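Local coordinates for protein Cfl (Pectobacterium brasiliense, PDB 7A9J) that probably activates coronafacic acid with ATP for amide formation, as an acyl-adenylate-forming ligase of the AMP-binding family, at residues A[316-321]-A[328-333]. The protein carries 1 engineered substitution. Sequence-based numbering, arbitrary orientation.
Sequences TELSQK and SHLQSS. With R4Z (6-ethyl-1-oxidanylidene-indene-4-carboxylic acid), chain B.
Leu330 points toward helix 316-326, its CD2 lodging against Leu318 and Ser319. The two segments belong to the beta-alpha-beta unit of strand 306-311, helix 316-326 and strand 331-335 in the AMP-binding domain, where the helix packs beside the strand that follows it. The tight part is apolar and small: Leu330 CD2 comes within 3.6 Å of Leu318 CG and 3.8 Å of Ser319 CA, so this single methyl sits over the junction of the two helix residues. The leucine side chains cross at about a right angle, and the chi1 of Leu330 (-169°) sets CG anti to the backbone N, carrying the branch to the helix. Alongside, the CB atoms of Ser319 and Leu330 meet at 3.9 Å, an ordinary van der Waals contact. Ser319 OG turns back on its own helix (chi1 84°) and donates to Thr316 O at 2.9 Å, tilted 26° from the carbonyl plane; its polar end is thus satisfied within the helix. Leu318 also packs on Pro283, His287 and Ile290 of helix 283-294, and Cys307 of the neighbouring strand touches Leu330. Towards Ser328 direct packing gives way to a single bridging water, which donates to Ser319 O and Ser328 O and accepts from Leu330 N, tying the helix backbone to the chain that leads into the strand. At the other end the segments diverge; Ser333 makes no contact with the helix segment and instead lines the ligand pocket, its OG donating a hydrogen bond to the ketone O01 of the bound indenone acid, 2.7 Å away.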
ATOM      1  N   THR A 316       4.318   1.614 -14.400  1.00 32.68           N
ATOM      2  CA  THR A 316       4.342   1.180 -15.783  1.00 27.88           C
ATOM      3  C   THR A 316       5.622   0.422 -16.126  1.00 34.62           C
ATOM      4  O   THR A 316       5.573  -0.554 -16.876  1.00 37.74           O
ATOM      5  CB  THR A 316       4.146   2.421 -16.701  1.00 31.35           C
ATOM      6  OG1 THR A 316       2.816   2.962 -16.445  1.00 33.79           O
ATOM      7  CG2 THR A 316       4.343   2.060 -18.199  1.00 34.52           C
ATOM      8  N   GLU A 317       6.801   0.883 -15.678  1.00 40.38           N
ATOM      9  CA  GLU A 317       8.008   0.143 -16.041  1.00 42.91           C
ATOM     10  C   GLU A 317       8.019  -1.239 -15.384  1.00 41.68           C
ATOM     11  O   GLU A 317       8.431  -2.239 -15.994  1.00 41.22           O
ATOM     12  CB  GLU A 317       9.259   0.936 -15.641  1.00 47.46           C
ATOM     13  CG  GLU A 317      10.522   0.163 -15.748  1.00 53.68           C
ATOM     14  CD  GLU A 317      11.683   0.880 -15.058  1.00 88.90           C
ATOM     15  OE1 GLU A 317      12.331   0.268 -14.177  1.00 92.12           O
ATOM     16  OE2 GLU A 317      11.924   2.069 -15.385  1.00 88.69           O
ATOM     17  N   LEU A 318       7.590  -1.297 -14.139  1.00 35.84           N
ATOM     18  CA  LEU A 318       7.485  -2.588 -13.463  1.00 37.32           C
ATOM     19  C   LEU A 318       6.553  -3.542 -14.236  1.00 41.79           C
ATOM     20  O   LEU A 318       6.840  -4.735 -14.374  1.00 37.40           O
ATOM     21  CB  LEU A 318       6.962  -2.346 -12.053  1.00 34.77           C
ATOM     22  CG  LEU A 318       6.567  -3.584 -11.215  1.00 37.18           C
ATOM     23  CD1 LEU A 318       7.678  -4.577 -11.182  1.00 38.29           C
ATOM     24  CD2 LEU A 318       6.228  -3.087  -9.837  1.00 38.02           C
ATOM     25  N   SER A 319       5.443  -3.026 -14.775  1.00 36.85           N
ATOM     26  CA  SER A 319       4.504  -3.921 -15.472  1.00 34.59           C
ATOM     27  C   SER A 319       5.153  -4.564 -16.690  1.00 33.55           C
ATOM     28  O   SER A 319       4.859  -5.722 -17.023  1.00 38.61           O
ATOM     29  CB  SER A 319       3.236  -3.154 -15.866  1.00 34.67           C
ATOM     30  OG  SER A 319       3.456  -2.465 -17.098  1.00 36.21           O
ATOM     31  N   GLN A 320       6.029  -3.815 -17.389  1.00 38.27           N
ATOM     32  CA  GLN A 320       6.748  -4.377 -18.522  1.00 38.18           C
ATOM     33  C   GLN A 320       7.656  -5.528 -18.079  1.00 47.56           C
ATOM     34  O   GLN A 320       7.635  -6.618 -18.668  1.00 40.95           O
ATOM     35  CB  GLN A 320       7.566  -3.264 -19.221  1.00 39.28           C
ATOM     36  CG  GLN A 320       6.633  -2.036 -19.633  1.00 50.59           C
ATOM     37  CD  GLN A 320       7.356  -0.718 -20.040  1.00 67.77           C
ATOM     38  OE1 GLN A 320       8.584  -0.647 -20.143  1.00 58.54           O
ATOM     39  NE2 GLN A 320       6.559   0.329 -20.272  1.00 59.30           N
ATOM     40  N   LYS A 321       8.461  -5.298 -17.033  1.00 43.21           N
ATOM     41  CA  LYS A 321       9.328  -6.363 -16.523  1.00 47.37           C
ATOM     42  C   LYS A 321       8.509  -7.542 -16.016  1.00 49.83           C
ATOM     43  O   LYS A 321       8.900  -8.706 -16.179  1.00 47.11           O
ATOM     44  CB  LYS A 321      10.203  -5.826 -15.396  1.00 48.37           C
ATOM     45  CG  LYS A 321      10.984  -4.577 -15.793  1.00 65.60           C
ATOM     46  CD  LYS A 321      11.615  -3.889 -14.592  1.00 70.73           C
ATOM     47  CE  LYS A 321      12.970  -4.508 -14.290  1.00 91.14           C
ATOM     48  NZ  LYS A 321      13.667  -3.821 -13.173  1.00 86.62           N
ATOM     49  N   SER A 328       2.154 -12.268 -16.738  1.00 43.12           N
ATOM     50  CA  SER A 328       1.020 -11.826 -15.939  1.00 46.27           C
ATOM     51  C   SER A 328       0.867 -10.331 -16.185  1.00 39.70           C
ATOM     52  O   SER A 328       1.847  -9.639 -16.490  1.00 37.95           O
ATOM     53  CB  SER A 328       1.253 -12.132 -14.447  1.00 51.30           C
ATOM     54  OG  SER A 328       0.176 -11.754 -13.564  1.00 41.22           O
ATOM     55  N   HIS A 329      -0.361  -9.832 -16.036  1.00 36.87           N
ATOM     56  CA  HIS A 329      -0.719  -8.480 -16.482  1.00 38.86           C
ATOM     57  C   HIS A 329      -0.901  -7.642 -15.231  1.00 33.24           C
ATOM     58  O   HIS A 329      -1.955  -7.705 -14.583  1.00 29.09           O
ATOM     59  CB  HIS A 329      -1.977  -8.517 -17.321  1.00 34.49           C
ATOM     60  CG  HIS A 329      -1.894  -9.487 -18.464  1.00 41.21           C
ATOM     61  ND1 HIS A 329      -1.568  -9.094 -19.742  1.00 41.00           N
ATOM     62  CD2 HIS A 329      -2.053 -10.842 -18.511  1.00 37.93           C
ATOM     63  CE1 HIS A 329      -1.554 -10.150 -20.538  1.00 52.24           C
ATOM     64  NE2 HIS A 329      -1.856 -11.222 -19.818  1.00 44.96           N
ATOM     65  N   LEU A 330       0.158  -6.937 -14.833  1.00 30.63           N
ATOM     66  CA  LEU A 330       0.149  -6.219 -13.563  1.00 30.13           C
ATOM     67  C   LEU A 330      -0.929  -5.147 -13.533  1.00 30.68           C
ATOM     68  O   LEU A 330      -1.230  -4.498 -14.547  1.00 28.24           O
ATOM     69  CB  LEU A 330       1.526  -5.570 -13.313  1.00 27.75           C
ATOM     70  CG  LEU A 330       1.756  -5.006 -11.897  1.00 30.36           C
ATOM     71  CD1 LEU A 330       1.834  -6.132 -10.821  1.00 30.74           C
ATOM     72  CD2 LEU A 330       3.117  -4.242 -11.949  1.00 32.50           C
ATOM     73  N   GLN A 331      -1.488  -4.942 -12.344  1.00 26.76           N
ATOM     74  CA  GLN A 331      -2.468  -3.908 -12.091  1.00 25.32           C
ATOM     75  C   GLN A 331      -1.847  -2.960 -11.083  1.00 22.33           C
ATOM     76  O   GLN A 331      -0.896  -3.321 -10.397  1.00 27.18           O
ATOM     77  CB  GLN A 331      -3.781  -4.516 -11.546  1.00 26.15           C
ATOM     78  CG  GLN A 331      -4.295  -5.576 -12.524  1.00 26.31           C
ATOM     79  CD  GLN A 331      -5.712  -6.067 -12.172  1.00 29.90           C
ATOM     80  OE1 GLN A 331      -6.257  -5.679 -11.154  1.00 29.91           O
ATOM     81  NE2 GLN A 331      -6.307  -6.820 -13.063  1.00 31.51           N
ATOM     82  N   SER A 332      -2.462  -1.808 -10.908  1.00 26.61           N
ATOM     83  CA  SER A 332      -1.979  -0.960  -9.832  1.00 28.81           C
ATOM     84  C   SER A 332      -3.141  -0.279  -9.141  1.00 23.09           C
ATOM     85  O   SER A 332      -4.217  -0.098  -9.692  1.00 28.68           O
ATOM     86  CB  SER A 332      -0.949   0.126 -10.338  1.00 31.99           C
ATOM     87  OG  SER A 332      -1.540   0.938 -11.349  1.00 32.51           O
ATOM     88  N   SER A 333      -2.858   0.133  -7.904  1.00 26.76           N
ATOM     89  CA  SER A 333      -3.824   0.840  -7.097  1.00 24.02           C
ATOM     90  C   SER A 333      -3.125   2.063  -6.535  1.00 24.76           C
ATOM     91  O   SER A 333      -1.941   2.018  -6.212  1.00 28.53           O
ATOM     92  CB  SER A 333      -4.358  -0.131  -5.966  1.00 22.85           C
ATOM     93  OG  SER A 333      -5.368   0.531  -5.215  1.00 30.42           O
TER
HETATM   94  C13 R4Z B 601      -5.337   3.945   2.020  1.00 34.62           C
HETATM   95  C15 R4Z B 601      -4.587   3.018  -0.219  1.00 31.29           C
HETATM   96  C02 R4Z B 601      -3.666   1.971  -2.413  1.00 31.18           C
HETATM   97  C03 R4Z B 601      -2.477   1.466  -2.939  1.00 30.13           C
HETATM   98  C04 R4Z B 601      -1.425   1.728  -1.860  1.00 32.58           C
HETATM   99  C05 R4Z B 601      -3.635   2.480  -1.070  1.00 26.85           C
HETATM  100  C06 R4Z B 601      -2.292   2.345  -0.637  1.00 30.71           C
HETATM  101  C07 R4Z B 601      -1.973   2.742   0.656  1.00 33.43           C
HETATM  102  C08 R4Z B 601      -0.523   2.604   1.149  1.00 42.23           C
HETATM  103  C11 R4Z B 601      -2.950   3.243   1.515  1.00 34.91           C
HETATM  104  C12 R4Z B 601      -4.278   3.389   1.091  1.00 31.85           C
HETATM  105  C14 R4Z B 601      -5.805   2.861   3.033  1.00 31.87           C
HETATM  106  O01 R4Z B 601      -4.677   1.979  -3.065  1.00 30.09           O
HETATM  107  O09 R4Z B 601      -0.324   2.693   2.390  1.00 53.64           O
HETATM  108  O10 R4Z B 601       0.458   2.425   0.358  1.00 41.12           O
HETATM  109  O   HOH W   1       2.475  -6.890 -16.424  1.00 36.10           O